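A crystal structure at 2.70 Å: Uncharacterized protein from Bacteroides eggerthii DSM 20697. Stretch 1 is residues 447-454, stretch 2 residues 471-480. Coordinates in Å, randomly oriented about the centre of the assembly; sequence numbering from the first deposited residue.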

# COMPACT_ATOMS: atom_id res chain seq x y z
N LYS A 447 17.16 -19.76 -12.94
CA LYS A 447 17.90 -20.52 -11.94
C LYS A 447 17.23 -20.33 -10.62
O LYS A 447 16.92 -19.20 -10.27
N PHE A 448 16.97 -21.42 -9.89
CA PHE A 448 16.27 -21.36 -8.60
C PHE A 448 17.06 -20.51 -7.60
O PHE A 448 18.26 -20.72 -7.44
N PRO A 449 16.39 -19.56 -6.90
CA PRO A 449 17.12 -18.69 -5.94
C PRO A 449 17.47 -19.41 -4.61
O PRO A 449 16.95 -19.09 -3.54
N LYS A 450 18.43 -20.36 -4.69
CA LYS A 450 18.93 -21.21 -3.60
C LYS A 450 19.47 -20.38 -2.44
O LYS A 450 19.29 -20.76 -1.28
N GLU A 451 20.12 -19.25 -2.74
CA GLU A 451 20.74 -18.37 -1.76
C GLU A 451 19.71 -17.81 -0.74
O GLU A 451 20.11 -17.36 0.33
N LEU A 452 18.41 -17.89 -1.02
CA LEU A 452 17.39 -17.46 -0.06
C LEU A 452 17.32 -18.44 1.08
O LEU A 452 17.18 -18.06 2.24
N PHE A 453 17.48 -19.73 0.73
CA PHE A 453 17.39 -20.87 1.63
C PHE A 453 18.74 -21.16 2.29
O PHE A 453 18.76 -21.42 3.50
N SER A 454 19.87 -21.09 1.54
CA SER A 454 21.18 -21.35 2.14
C SER A 454 21.52 -20.31 3.23
O SER A 454 22.17 -20.66 4.20
N GLU A 471 13.83 -26.48 -14.64
CA GLU A 471 13.99 -27.55 -13.66
C GLU A 471 14.58 -27.01 -12.35
O GLU A 471 15.34 -26.03 -12.35
N ILE A 472 14.16 -27.64 -11.21
CA ILE A 472 14.63 -27.37 -9.85
C ILE A 472 15.49 -28.60 -9.53
O ILE A 472 14.96 -29.63 -9.06
N PRO A 473 16.80 -28.57 -9.89
CA PRO A 473 17.64 -29.75 -9.73
C PRO A 473 17.99 -30.12 -8.28
O PRO A 473 17.64 -29.42 -7.32
N LYS A 474 18.70 -31.25 -8.17
CA LYS A 474 19.18 -31.98 -7.00
C LYS A 474 19.39 -31.06 -5.79
O LYS A 474 18.61 -31.19 -4.85
N ASN A 475 20.38 -30.16 -5.77
CA ASN A 475 20.56 -29.39 -4.54
C ASN A 475 20.15 -27.93 -4.74
O ASN A 475 20.99 -27.06 -5.00
N SER A 476 18.84 -27.68 -4.63
CA SER A 476 18.27 -26.35 -4.80
C SER A 476 17.71 -25.82 -3.49
O SER A 476 17.71 -24.60 -3.29
N LEU A 477 17.24 -26.70 -2.59
CA LEU A 477 16.67 -26.32 -1.29
C LEU A 477 17.53 -26.86 -0.14
O LEU A 477 17.21 -26.66 1.05
N LYS A 478 18.62 -27.54 -0.50
CA LYS A 478 19.56 -28.13 0.44
C LYS A 478 20.94 -28.28 -0.21
O LYS A 478 21.09 -28.05 -1.42
N ASP A 479 21.95 -28.63 0.61
CA ASP A 479 23.31 -29.03 0.20
C ASP A 479 23.30 -30.56 0.19
O ASP A 479 22.48 -31.15 0.87
N GLU A 480 24.17 -31.19 -0.60
CA GLU A 480 24.22 -32.65 -0.79
C GLU A 480 23.97 -33.46 0.49
O GLU A 480 23.16 -34.39 0.44

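A lysine whose side chain is fully extended can carry its charge a long way from its own backbone and place it among the oxygens of another segment. Lys450 is a clear example. Its CA-to-CB bond points toward the second stretch, and all four chi angles are t, so the ammonium group reaches past Ser476 to a cluster of oxygens. There Lys450 NZ donates hydrogen bonds to Asp479 OD1 at 3.0 Å, to Lys478 O at 3.1 Å and to Asn475 O at 3.1 Å. The first is also a salt bridge; the other two tie the same charge to main-chain oxygens three residues apart, so that one ammonium group is held by oxygens from three residues, Asn475, Lys478 and Asp479. Asp479, with chi1 m, starts sideways, but its carboxylate comes nearer and completes the site. The aliphatic part of the lysine is not idle, since Lys450 CG lies 3.3 Å from Ser476 O as it passes.

The receiving segment is braced by its own polar side chains. Lys478 points away from the first stretch and, with chi1 p, turns its amine back on its own segment: Lys478 NZ donates to Asn475 OD1 at 2.9 Å, to Glu480 O at 3.0 Å and to Asp479 O at 3.2 Å. The amide of Asn475 is used at both ends, for Asn475 ND2 donates to Glu480 OE1 at 2.9 Å, and that same carboxylate oxygen, Glu480 OE1, forms a salt bridge with Lys474 NZ at 3.2 Å. Ser476, chi1 m, closes a shorter link, with Ser476 OG donating to Pro473 O at 2.8 Å.

Farther along, beyond Ser476, the contact is mainly apolar. Phe448, chi1 t, points toward the second stretch and meets three of its residues. Ile472 starts sideways, but its end comes nearer; its chi1 of -34° lies between wells, and chi2 is m. Ile472 CG2 sits over one face of the ring, 4.1 Å from the centroid of Phe448, in a CH-pi contact, while Ile472 CD1 approaches Phe448 CD1 at 3.7 Å. Phe448 CD2 lies 3.5 Å from Ser476 O, and Phe448 CZ is 3.7 Å from Leu477 CD2.

That leucine methyl links two aromatic rings. Leu477 sets out away from the first stretch, yet with chi1 m and chi2 t its end returns, placing Leu477 CD2 3.7 Å from the centroid of the Phe453 ring and almost exactly on the ring normal. Phe453, chi1 m, points toward the second stretch from the helix, adding a second CH-pi contact to a modest interface of 422 Å².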

# COMPACT_ATOMS: atom_id res chain seq x y z
CB LYS A 447 19.38 -20.07 -11.90
CG LYS A 447 20.17 -20.32 -13.17
CD LYS A 447 20.31 -21.82 -13.50
CE LYS A 447 21.06 -22.01 -14.79
NZ LYS A 447 21.25 -23.45 -15.09
CB PHE A 448 16.03 -22.75 -8.04
CG PHE A 448 15.15 -22.77 -6.80
CD1 PHE A 448 13.77 -22.70 -6.91
CD2 PHE A 448 15.70 -22.86 -5.54
CE1 PHE A 448 12.96 -22.72 -5.78
CE2 PHE A 448 14.89 -22.87 -4.40
CZ PHE A 448 13.53 -22.79 -4.53
CB PRO A 449 16.16 -17.52 -5.72
CG PRO A 449 14.79 -18.09 -5.98
CD PRO A 449 14.95 -19.20 -6.99
CB LYS A 450 20.03 -22.16 -4.12
CG LYS A 450 20.63 -23.08 -3.05
CD LYS A 450 21.64 -24.12 -3.56
CE LYS A 450 22.30 -24.85 -2.41
NZ LYS A 450 23.01 -26.07 -2.84
CB GLU A 451 21.50 -17.23 -2.45
CG GLU A 451 22.64 -17.68 -3.34
CD GLU A 451 22.35 -18.04 -4.79
OE1 GLU A 451 21.17 -18.04 -5.20
OE2 GLU A 451 23.34 -18.30 -5.52
CB LEU A 452 16.01 -17.35 -0.74
CG LEU A 452 15.75 -16.13 -1.62
CD1 LEU A 452 14.45 -16.31 -2.38
CD2 LEU A 452 15.67 -14.85 -0.79
CB PHE A 453 16.85 -22.09 0.84
CG PHE A 453 15.48 -21.80 0.27
CD1 PHE A 453 14.34 -21.86 1.07
CD2 PHE A 453 15.34 -21.34 -1.04
CE1 PHE A 453 13.08 -21.51 0.56
CE2 PHE A 453 14.08 -20.99 -1.55
CZ PHE A 453 12.97 -21.07 -0.74
CB SER A 454 22.29 -21.41 1.09
OG SER A 454 22.56 -20.18 0.45
CB GLU A 471 14.83 -28.73 -14.18
CG GLU A 471 16.26 -28.41 -14.57
CD GLU A 471 16.99 -29.60 -15.15
OE1 GLU A 471 17.06 -30.65 -14.47
OE2 GLU A 471 17.51 -29.46 -16.28
CB ILE A 472 13.52 -27.06 -8.79
CG1 ILE A 472 12.28 -26.29 -9.33
CG2 ILE A 472 14.12 -26.44 -7.54
CD1 ILE A 472 12.40 -24.84 -9.62
CB PRO A 473 18.91 -29.37 -10.49
CG PRO A 473 18.96 -27.90 -10.41
CD PRO A 473 17.55 -27.45 -10.50
CB LYS A 474 20.49 -32.76 -7.34
CG LYS A 474 20.98 -33.67 -6.22
CD LYS A 474 21.77 -34.90 -6.69
CE LYS A 474 23.25 -34.69 -6.82
NZ LYS A 474 24.01 -35.96 -6.61
CB ASN A 475 21.99 -29.52 -4.05
CG ASN A 475 22.30 -30.90 -3.55
OD1 ASN A 475 21.69 -31.40 -2.61
ND2 ASN A 475 23.28 -31.53 -4.17
CB SER A 476 17.18 -26.37 -5.86
OG SER A 476 17.69 -26.65 -7.15
CB LEU A 477 15.24 -26.83 -1.18
CG LEU A 477 14.25 -26.15 -2.08
CD1 LEU A 477 13.09 -27.07 -2.38
CD2 LEU A 477 13.78 -24.85 -1.48
CB LYS A 478 19.02 -29.49 0.95
CG LYS A 478 18.94 -30.62 -0.09
CD LYS A 478 19.03 -31.97 0.65
CE LYS A 478 19.28 -33.18 -0.22
NZ LYS A 478 20.68 -33.29 -0.72
CB ASP A 479 24.41 -28.42 1.10
CG ASP A 479 24.71 -26.94 0.90
OD1 ASP A 479 24.28 -26.37 -0.14
OD2 ASP A 479 25.41 -26.36 1.75
CB GLU A 480 25.56 -33.11 -1.40
CG GLU A 480 25.54 -34.55 -1.91
CD GLU A 480 24.59 -34.86 -3.06
OE1 GLU A 480 24.64 -34.14 -4.08
OE2 GLU A 480 23.83 -35.86 -2.96